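Local coordinates for protein CG5036 (Drosophila melanogaster, PDB 4IGU) that probably dampens G-protein signalling through its RGS domain, which binds G-alpha subunits, accelerates their GTP hydrolysis and may also hinder GDP release, at residues R36-N41 and P129-S134; I52-A57 and H110-A115; D80-L85 and V90-R95. All coordinates share one frame; numbering follows the deposited sequence.

Contact 1: R36-N41 and P129-S134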
loop_
_atom_site.group_PDB
_atom_site.type_symbol
_atom_site.label_atom_id
_atom_site.label_comp_id
_atom_site.label_asym_id
_atom_site.label_seq_id
_atom_site.Cartn_x
_atom_site.Cartn_y
_atom_site.Cartn_z
ATOM N N ARG A 36 4.782 2.661 -7.152
ATOM C CA ARG A 36 4.055 1.657 -6.379
ATOM C C ARG A 36 4.596 0.251 -6.633
ATOM O O ARG A 36 4.759 -0.550 -5.700
ATOM C CB ARG A 36 2.562 1.702 -6.735
ATOM C CG ARG A 36 1.781 2.877 -6.156
ATOM C CD ARG A 36 0.352 2.936 -6.748
ATOM N NE ARG A 36 -0.372 4.134 -6.312
ATOM C CZ ARG A 36 -1.694 4.311 -6.398
ATOM N NH1 ARG A 36 -2.234 5.439 -5.963
ATOM N NH2 ARG A 36 -2.483 3.372 -6.912
ATOM N N LYS A 37 4.882 -0.049 -7.899
ATOM C CA LYS A 37 5.326 -1.395 -8.272
ATOM C C LYS A 37 6.722 -1.711 -7.749
ATOM O O LYS A 37 6.953 -2.781 -7.180
ATOM C CB LYS A 37 5.294 -1.571 -9.784
ATOM C CG LYS A 37 3.921 -1.398 -10.390
ATOM C CD LYS A 37 3.933 -1.752 -11.873
ATOM C CE LYS A 37 2.618 -1.367 -12.541
ATOM N NZ LYS A 37 2.684 -1.511 -14.025
ATOM N N VAL A 38 7.654 -0.782 -7.948
ATOM C CA VAL A 38 9.008 -0.954 -7.426
ATOM C C VAL A 38 8.963 -1.043 -5.911
ATOM O O VAL A 38 9.656 -1.876 -5.315
ATOM C CB VAL A 38 9.937 0.202 -7.855
ATOM C CG1 VAL A 38 11.343 0.021 -7.278
ATOM C CG2 VAL A 38 9.993 0.290 -9.374
ATOM N N PHE A 39 8.141 -0.193 -5.288
ATOM C CA PHE A 39 7.987 -0.218 -3.832
ATOM C C PHE A 39 7.382 -1.546 -3.379
ATOM O O PHE A 39 7.857 -2.155 -2.412
ATOM C CB PHE A 39 7.130 0.956 -3.323
ATOM C CG PHE A 39 7.128 1.091 -1.816
ATOM C CD1 PHE A 39 8.329 1.116 -1.113
ATOM C CD2 PHE A 39 5.935 1.213 -1.106
ATOM C CE1 PHE A 39 8.350 1.249 0.261
ATOM C CE2 PHE A 39 5.945 1.357 0.284
ATOM C CZ PHE A 39 7.152 1.365 0.967
ATOM N N GLN A 40 6.338 -1.996 -4.074
ATOM C CA GLN A 40 5.744 -3.302 -3.778
ATOM C C GLN A 40 6.763 -4.436 -3.942
ATOM O O GLN A 40 6.753 -5.399 -3.167
ATOM C CB GLN A 40 4.519 -3.572 -4.660
ATOM C CG GLN A 40 3.768 -4.861 -4.307
ATOM C CD GLN A 40 2.623 -5.169 -5.269
ATOM O OE1 GLN A 40 2.343 -6.332 -5.556
ATOM N NE2 GLN A 40 1.964 -4.131 -5.770
ATOM N N ASN A 41 7.639 -4.331 -4.944
ATOM C CA ASN A 41 8.687 -5.342 -5.126
ATOM C C ASN A 41 9.648 -5.355 -3.952
ATOM O O ASN A 41 10.082 -6.411 -3.490
ATOM C CB ASN A 41 9.457 -5.126 -6.435
ATOM C CG ASN A 41 8.662 -5.550 -7.660
ATOM O OD1 ASN A 41 7.682 -6.289 -7.554
ATOM N ND2 ASN A 41 9.091 -5.093 -8.836
ATOM N N PRO A 129 11.760 4.540 4.624
ATOM C CA PRO A 129 13.177 4.890 4.783
ATOM C C PRO A 129 14.124 3.783 4.314
ATOM O O PRO A 129 15.145 4.104 3.703
ATOM C CB PRO A 129 13.309 5.096 6.292
ATOM C CG PRO A 129 11.972 5.640 6.694
ATOM C CD PRO A 129 10.973 4.901 5.825
ATOM N N ARG A 130 13.794 2.519 4.576
ATOM C CA ARG A 130 14.644 1.405 4.141
ATOM C C ARG A 130 14.651 1.242 2.615
ATOM O O ARG A 130 15.682 0.899 2.025
ATOM C CB ARG A 130 14.244 0.093 4.827
ATOM C CG ARG A 130 14.546 0.039 6.324
ATOM C CD ARG A 130 14.422 -1.390 6.862
ATOM N NE ARG A 130 13.129 -2.002 6.556
ATOM C CZ ARG A 130 12.067 -1.937 7.356
ATOM N NH1 ARG A 130 12.149 -1.284 8.509
ATOM N NH2 ARG A 130 10.927 -2.526 7.011
ATOM N N PHE A 131 13.507 1.479 1.975
ATOM C CA PHE A 131 13.452 1.485 0.512
ATOM C C PHE A 131 14.394 2.542 -0.066
ATOM O O PHE A 131 15.075 2.289 -1.048
ATOM C CB PHE A 131 12.025 1.717 -0.002
ATOM C CG PHE A 131 11.944 1.925 -1.497
ATOM C CD1 PHE A 131 12.205 0.877 -2.377
ATOM C CD2 PHE A 131 11.605 3.167 -2.024
ATOM C CE1 PHE A 131 12.134 1.070 -3.751
ATOM C CE2 PHE A 131 11.530 3.363 -3.396
ATOM C CZ PHE A 131 11.795 2.314 -4.260
ATOM N N LEU A 132 14.430 3.726 0.539
ATOM C CA LEU A 132 15.345 4.765 0.079
ATOM C C LEU A 132 16.812 4.355 0.250
ATOM O O LEU A 132 17.653 4.709 -0.570
ATOM C CB LEU A 132 15.072 6.099 0.775
ATOM C CG LEU A 132 13.695 6.714 0.493
ATOM C CD1 LEU A 132 13.544 8.098 1.121
ATOM C CD2 LEU A 132 13.404 6.769 -1.004
ATOM N N ASN A 133 17.112 3.607 1.309
ATOM C CA ASN A 133 18.478 3.163 1.571
ATOM C C ASN A 133 18.829 1.844 0.862
ATOM O O ASN A 133 19.931 1.314 1.013
ATOM C CB ASN A 133 18.726 3.069 3.086
ATOM C CG ASN A 133 20.176 2.703 3.433
ATOM O OD1 ASN A 133 21.114 3.423 3.074
ATOM N ND2 ASN A 133 20.359 1.581 4.133
ATOM N N SER A 134 17.897 1.324 0.070
ATOM C CA SER A 134 18.096 0.036 -0.596
ATOM C C SER A 134 19.002 0.149 -1.823
ATOM O O SER A 134 19.055 1.191 -2.472
ATOM C CB SER A 134 16.759 -0.563 -1.020
ATOM O OG SER A 134 16.156 0.238 -2.019
#
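Phe39 and Phe131 both carry CG anti to the backbone N (chi1 -171° and 172°), and these torsions send one ring out from each of two helices until they meet edge to face. The ring of Phe39 presents its CD1-CE1 edge: CD1 stands 3.7 Å from Phe131 CG, over one face of the Phe131 ring but displaced toward the rim. With the planes at 73° and the centroids 5.4 Å apart, the pair is a T-shaped stack, in which weakly positive ring hydrogens meet pi electrons. Phe131 CB also takes part, lying in the plane of the Phe39 ring at its edge, 3.7 Å from Phe39 CE1. Val38, one residue before Phe39, reaches the outer end of the Phe131 ring. Its CG1, anti to the backbone N, touches the edge of that ring at Phe131 CE1 (3.8 Å); a compact branched residue can meet the ring edge with one methyl. The two helices, 33-45 and 113-132, here belong to the terminal subdomain of the all-helical RGS fold, in which the chain's first helices pack with its last, and Phe131 also meets the rings of Phe42 and Phe137. Replacing Phe131 by an alanine would remove the ring and is likely to open a gap beside Val38 and deprive the Phe39 edge of the face it packs against. The backbone of Phe131 is engaged as well. Its carbonyl O accepts Ser134 N (3.2 Å), close to the start of helix 135-140; Pro129, having no N-H to give, marks a kink just before. The small hydroxyl of Ser134 is well suited to this junction, because it caps the following helix 135-140 through Phe137 N.

Contact 2: I52-A57 and H110-A115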
loop_
_atom_site.group_PDB
_atom_site.type_symbol
_atom_site.label_atom_id
_atom_site.label_comp_id
_atom_site.label_asym_id
_atom_site.label_seq_id
_atom_site.Cartn_x
_atom_site.Cartn_y
_atom_site.Cartn_z
ATOM N N ILE A 52 0.949 -2.893 1.220
ATOM C CA ILE A 52 0.556 -2.068 0.081
ATOM C C ILE A 52 -0.632 -2.671 -0.688
ATOM O O ILE A 52 -1.473 -1.945 -1.237
ATOM C CB ILE A 52 1.764 -1.758 -0.856
ATOM C CG1 ILE A 52 1.456 -0.555 -1.747
ATOM C CG2 ILE A 52 2.167 -3.009 -1.664
ATOM C CD1 ILE A 52 2.644 -0.039 -2.530
ATOM N N LEU A 53 -0.716 -3.995 -0.729
ATOM C CA LEU A 53 -1.838 -4.629 -1.405
ATOM C C LEU A 53 -3.154 -4.314 -0.665
ATOM O O LEU A 53 -4.182 -4.029 -1.293
ATOM C CB LEU A 53 -1.599 -6.139 -1.544
ATOM C CG LEU A 53 -0.473 -6.471 -2.542
ATOM C CD1 LEU A 53 0.079 -7.876 -2.357
ATOM C CD2 LEU A 53 -0.974 -6.297 -3.969
ATOM N N PHE A 54 -3.117 -4.332 0.664
ATOM C CA PHE A 54 -4.291 -3.932 1.455
ATOM C C PHE A 54 -4.622 -2.480 1.171
ATOM O O PHE A 54 -5.784 -2.126 0.933
ATOM C CB PHE A 54 -4.019 -4.133 2.954
ATOM C CG PHE A 54 -5.060 -3.506 3.869
ATOM C CD1 PHE A 54 -6.358 -4.009 3.929
ATOM C CD2 PHE A 54 -4.720 -2.448 4.704
ATOM C CE1 PHE A 54 -7.305 -3.451 4.789
ATOM C CE2 PHE A 54 -5.665 -1.880 5.569
ATOM C CZ PHE A 54 -6.956 -2.376 5.604
ATOM N N TRP A 55 -3.594 -1.635 1.172
ATOM C CA TRP A 55 -3.787 -0.201 0.949
ATOM C C TRP A 55 -4.384 0.070 -0.436
ATOM O O TRP A 55 -5.295 0.884 -0.588
ATOM C CB TRP A 55 -2.468 0.573 1.141
ATOM C CG TRP A 55 -2.684 2.075 1.135
ATOM C CD1 TRP A 55 -2.990 2.866 2.204
ATOM C CD2 TRP A 55 -2.654 2.944 -0.009
ATOM N NE1 TRP A 55 -3.137 4.177 1.800
ATOM C CE2 TRP A 55 -2.938 4.246 0.444
ATOM C CE3 TRP A 55 -2.411 2.740 -1.376
ATOM C CZ2 TRP A 55 -2.979 5.349 -0.416
ATOM C CZ3 TRP A 55 -2.453 3.835 -2.231
ATOM C CH2 TRP A 55 -2.731 5.124 -1.746
ATOM N N LEU A 56 -3.891 -0.632 -1.445
ATOM C CA LEU A 56 -4.455 -0.495 -2.782
ATOM C C LEU A 56 -5.897 -1.022 -2.849
ATOM O O LEU A 56 -6.736 -0.478 -3.578
ATOM C CB LEU A 56 -3.565 -1.211 -3.796
ATOM C CG LEU A 56 -2.192 -0.577 -3.981
ATOM C CD1 LEU A 56 -1.295 -1.527 -4.749
ATOM C CD2 LEU A 56 -2.320 0.758 -4.700
ATOM N N ALA A 57 -6.188 -2.081 -2.103
ATOM C CA ALA A 57 -7.538 -2.649 -2.117
ATOM C C ALA A 57 -8.533 -1.673 -1.518
ATOM O O ALA A 57 -9.670 -1.570 -1.987
ATOM C CB ALA A 57 -7.573 -3.990 -1.366
ATOM N N HIS A 110 -15.910 3.654 3.543
ATOM C CA HIS A 110 -15.004 4.136 4.577
ATOM C C HIS A 110 -14.842 3.150 5.722
ATOM O O HIS A 110 -14.249 3.497 6.754
ATOM C CB HIS A 110 -15.484 5.496 5.111
ATOM C CG HIS A 110 -15.394 6.598 4.105
ATOM N ND1 HIS A 110 -14.239 7.320 3.894
ATOM C CD2 HIS A 110 -16.316 7.104 3.251
ATOM C CE1 HIS A 110 -14.452 8.225 2.954
ATOM N NE2 HIS A 110 -15.703 8.111 2.545
ATOM N N THR A 111 -15.348 1.931 5.539
ATOM C CA THR A 111 -15.226 0.874 6.555
ATOM C C THR A 111 -13.798 0.682 7.070
ATOM O O THR A 111 -13.570 0.539 8.284
ATOM C CB THR A 111 -15.799 -0.462 6.010
ATOM O OG1 THR A 111 -17.232 -0.375 6.013
ATOM C CG2 THR A 111 -15.376 -1.650 6.859
ATOM N N PHE A 112 -12.825 0.706 6.162
ATOM C CA PHE A 112 -11.438 0.435 6.562
ATOM C C PHE A 112 -10.568 1.668 6.800
ATOM O O PHE A 112 -9.348 1.531 6.978
ATOM C CB PHE A 112 -10.755 -0.445 5.510
ATOM C CG PHE A 112 -11.481 -1.733 5.242
ATOM C CD1 PHE A 112 -11.321 -2.814 6.090
ATOM C CD2 PHE A 112 -12.336 -1.855 4.158
ATOM C CE1 PHE A 112 -11.992 -4.012 5.852
ATOM C CE2 PHE A 112 -13.017 -3.053 3.915
ATOM C CZ PHE A 112 -12.845 -4.120 4.761
ATOM N N ASP A 113 -11.157 2.861 6.797
ATOM C CA ASP A 113 -10.343 4.073 6.922
ATOM C C ASP A 113 -9.293 4.043 8.041
ATOM O O ASP A 113 -8.126 4.348 7.800
ATOM C CB ASP A 113 -11.221 5.317 7.024
ATOM C CG ASP A 113 -11.761 5.732 5.685
ATOM O OD1 ASP A 113 -11.603 4.931 4.744
ATOM O OD2 ASP A 113 -12.338 6.837 5.572
ATOM N N GLU A 114 -9.694 3.658 9.247
ATOM C CA GLU A 114 -8.763 3.618 10.372
ATOM C C GLU A 114 -7.607 2.649 10.133
ATOM O O GLU A 114 -6.460 2.943 10.481
ATOM C CB GLU A 114 -9.504 3.258 11.670
ATOM C CG GLU A 114 -10.544 4.279 12.079
ATOM C CD GLU A 114 -10.175 5.032 13.350
ATOM O OE1 GLU A 114 -11.108 5.411 14.095
ATOM O OE2 GLU A 114 -8.965 5.252 13.601
ATOM N N ALA A 115 -7.898 1.494 9.540
ATOM C CA ALA A 115 -6.844 0.521 9.284
ATOM C C ALA A 115 -5.977 0.997 8.128
ATOM O O ALA A 115 -4.747 0.865 8.167
ATOM C CB ALA A 115 -7.428 -0.875 9.000
#
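The start of the long helix 113-132, together with the turn that leads into it, is packed against helix 50-61 in the helical bundle of the RGS domain, and Phe54 makes the join to Phe112 and Ala115. With CG anti to the backbone N (chi1 169°), the Phe54 ring extends toward segment 110-115 and leads with its outer end. CZ lies 3.7 Å from Ala115 CB, the methyl sitting at the ring edge near its plane, while CE2 approaches the backbone of the same residue, 3.9 Å from Ala115 C. Alanine suits this place: a side chain of one carbon lets a large ring come right up to the helix backbone. Phe112 is met more loosely, its CB 4.3 Å from Phe54 CZ. All three residues are buried and their side-chain contacts are apolar, without a hydrogen bond between the segments. Phe112 occupies the N-cap position of helix 113-132, where its side chain has no polar atom to offer the helix; its ring instead enters the bundle, touching Ile82 and Val100, and the methyl CG2 of Thr111 covers one face, 3.9 Å above the centre. A type I turn from His110 to Asp113 leads into the helix, and Asp113 N donates to His110 O. On the outer side of that turn the chemistry becomes polar. His110 ND1 donates to Asp113 OD2 (2.6 Å, 160° at the hydrogen); the oxygen lies almost in the imidazole plane and is met on its syn side, though the donor is tilted out of the carboxylate plane. Asp113 OD1 forms a salt bridge with Lys62, just past helix 50-61; one carboxylate thus holds the turn's own histidine with OD2 and the lysine with OD1.

Contact 3: D80-L85 and V90-R95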
loop_
_atom_site.group_PDB
_atom_site.type_symbol
_atom_site.label_atom_id
_atom_site.label_comp_id
_atom_site.label_asym_id
_atom_site.label_seq_id
_atom_site.Cartn_x
_atom_site.Cartn_y
_atom_site.Cartn_z
ATOM N N ASP A 80 -8.933 -11.390 3.141
ATOM C CA ASP A 80 -7.602 -11.499 2.547
ATOM C C ASP A 80 -6.515 -10.804 3.356
ATOM O O ASP A 80 -5.354 -11.201 3.289
ATOM C CB ASP A 80 -7.598 -10.919 1.129
ATOM C CG ASP A 80 -8.309 -11.814 0.113
ATOM O OD1 ASP A 80 -8.485 -13.031 0.361
ATOM O OD2 ASP A 80 -8.683 -11.285 -0.950
ATOM N N TYR A 81 -6.877 -9.772 4.115
ATOM C CA TYR A 81 -5.866 -8.946 4.799
ATOM C C TYR A 81 -5.968 -8.783 6.307
ATOM O O TYR A 81 -5.002 -8.356 6.946
ATOM C CB TYR A 81 -5.814 -7.559 4.177
ATOM C CG TYR A 81 -5.535 -7.593 2.708
ATOM C CD1 TYR A 81 -4.291 -7.989 2.230
ATOM C CD2 TYR A 81 -6.510 -7.234 1.794
ATOM C CE1 TYR A 81 -4.025 -8.019 0.877
ATOM C CE2 TYR A 81 -6.263 -7.257 0.444
ATOM C CZ TYR A 81 -5.016 -7.647 -0.011
ATOM O OH TYR A 81 -4.773 -7.679 -1.367
ATOM N N ILE A 82 -7.126 -9.090 6.883
ATOM C CA ILE A 82 -7.341 -8.795 8.306
ATOM C C ILE A 82 -7.674 -10.035 9.121
ATOM O O ILE A 82 -7.223 -10.184 10.265
ATOM C CB ILE A 82 -8.443 -7.728 8.489
ATOM C CG1 ILE A 82 -8.075 -6.473 7.684
ATOM C CG2 ILE A 82 -8.651 -7.403 9.970
ATOM C CD1 ILE A 82 -9.082 -5.341 7.804
ATOM N N SER A 83 -8.453 -10.935 8.530
ATOM C CA SER A 83 -8.890 -12.154 9.226
ATOM C C SER A 83 -7.742 -13.131 9.446
ATOM O O SER A 83 -6.740 -13.081 8.728
ATOM C CB SER A 83 -9.967 -12.856 8.404
ATOM O OG SER A 83 -10.318 -14.082 9.007
ATOM N N ILE A 84 -7.906 -14.046 10.407
ATOM C CA ILE A 84 -6.995 -15.194 10.559
ATOM C C ILE A 84 -6.936 -16.061 9.306
ATOM O O ILE A 84 -5.972 -16.804 9.099
ATOM C CB ILE A 84 -7.397 -16.086 11.753
ATOM C CG1 ILE A 84 -8.805 -16.660 11.531
ATOM C CG2 ILE A 84 -7.329 -15.284 13.031
ATOM C CD1 ILE A 84 -9.474 -17.180 12.787
ATOM N N LEU A 85 -7.964 -15.981 8.468
ATOM C CA LEU A 85 -7.935 -16.676 7.182
ATOM C C LEU A 85 -6.831 -16.143 6.269
ATOM O O LEU A 85 -6.383 -16.838 5.356
ATOM C CB LEU A 85 -9.283 -16.576 6.470
ATOM C CG LEU A 85 -10.445 -17.370 7.062
ATOM C CD1 LEU A 85 -11.608 -17.341 6.088
ATOM C CD2 LEU A 85 -10.015 -18.800 7.346
ATOM N N VAL A 90 -2.339 -7.907 7.829
ATOM C CA VAL A 90 -1.730 -6.632 8.173
ATOM C C VAL A 90 -1.833 -6.442 9.691
ATOM O O VAL A 90 -2.734 -6.991 10.331
ATOM C CB VAL A 90 -2.396 -5.452 7.441
ATOM C CG1 VAL A 90 -2.143 -5.525 5.937
ATOM C CG2 VAL A 90 -3.904 -5.401 7.736
ATOM N N SER A 91 -0.912 -5.676 10.265
ATOM C CA SER A 91 -0.849 -5.513 11.715
ATOM C C SER A 91 -1.743 -4.364 12.160
ATOM O O SER A 91 -1.481 -3.211 11.823
ATOM C CB SER A 91 0.593 -5.250 12.170
ATOM O OG SER A 91 1.491 -6.195 11.613
ATOM N N LEU A 92 -2.795 -4.682 12.917
ATOM C CA LEU A 92 -3.725 -3.670 13.418
ATOM C C LEU A 92 -3.877 -3.831 14.926
ATOM O O LEU A 92 -3.940 -4.957 15.421
ATOM C CB LEU A 92 -5.099 -3.818 12.750
ATOM C CG LEU A 92 -5.169 -3.783 11.217
ATOM C CD1 LEU A 92 -6.574 -4.092 10.723
ATOM C CD2 LEU A 92 -4.717 -2.439 10.695
ATOM N N ASP A 93 -3.944 -2.721 15.658
ATOM C CA ASP A 93 -4.160 -2.798 17.106
ATOM C C ASP A 93 -5.624 -3.153 17.415
ATOM O O ASP A 93 -6.484 -3.048 16.543
ATOM C CB ASP A 93 -3.709 -1.506 17.816
ATOM C CG ASP A 93 -4.448 -0.257 17.320
ATOM O OD1 ASP A 93 -5.688 -0.297 17.181
ATOM O OD2 ASP A 93 -3.786 0.773 17.068
ATOM N N SER A 94 -5.915 -3.571 18.644
ATOM C CA SER A 94 -7.264 -4.026 18.951
ATOM C C SER A 94 -8.315 -2.917 18.835
ATOM O O SER A 94 -9.463 -3.190 18.499
ATOM C CB SER A 94 -7.322 -4.706 20.321
ATOM O OG SER A 94 -6.837 -3.853 21.339
ATOM N N ARG A 95 -7.936 -1.672 19.097
ATOM C CA ARG A 95 -8.877 -0.567 18.914
ATOM C C ARG A 95 -9.363 -0.475 17.462
ATOM O O ARG A 95 -10.567 -0.339 17.197
ATOM C CB ARG A 95 -8.238 0.760 19.324
ATOM C CG ARG A 95 -9.233 1.925 19.416
ATOM C CD ARG A 95 -8.515 3.275 19.547
ATOM N NE ARG A 95 -7.699 3.563 18.368
ATOM C CZ ARG A 95 -8.155 4.117 17.245
ATOM N NH1 ARG A 95 -7.327 4.324 16.231
ATOM N NH2 ARG A 95 -9.432 4.474 17.130
#
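Tyr81 and Val90 are clasped at the tight end of this contact, where Val90 N donates to Tyr81 O at 2.8 Å, with 157° at the hydrogen and the donor nearly along the C=O axis. The acceptor lies near the C-terminal end of helix 67-81, so the returning chain takes up a carbonyl there. Close by, Val90 CG2 lies only 3.2 Å from Tyr81 O: this methyl occupies the crowded position between the backbone N and the carbonyl carbon, and the branched residue thus packs over the bond it makes. Val90 also packs against Phe54 and Ile119 of the bundle. Beyond the clasp the packing is looser and purely apolar. Leu92 CD1 fits against Ile82, 4.0 Å from both CG2 and CD1, with the two side chains crossing at about a right angle. Ile82 CG1 and Val90 CG2 are farther apart, at 4.3 Å. Branched aliphatic residues fit here, since their methyls pack between two loop segments. Toward solvent the segments diverge: Ile84 and Leu85 are exposed on one side and Ser91 on the other. There Ser83 OG accepts Leu85 N (3.1 Å) in an ST turn, a local bond that shapes the outer bend. Asp93, at the N-cap of helix 94-103, bonds Val96 N through OD1. The whole forms the base of the loop joining two bundle helices; in RGS domains this loop is part of the surface that meets the G-alpha switch regions, and it probably does so here.

Contacts 1 and 2 are buried, whereas contact 3, farther from the centre of the chain, is only partly so. Helix 113-132 serves both buried contacts, its beginning in contact 2 and its later part in contact 1, whose centres lie about 19 Å apart; between them helix 33-45 rests on helix 50-61, with Phe39 and Gln40 against Ile52. Contact 1 relies on paired aromatic rings, contact 2 on one ring against a methyl, and contact 3 adds a backbone hydrogen bond to aliphatic packing. Contacts 2 and 3 adjoin: Ala115 touches Leu92, Phe54 touches Tyr81, and Glu114 forms a salt bridge with Arg95.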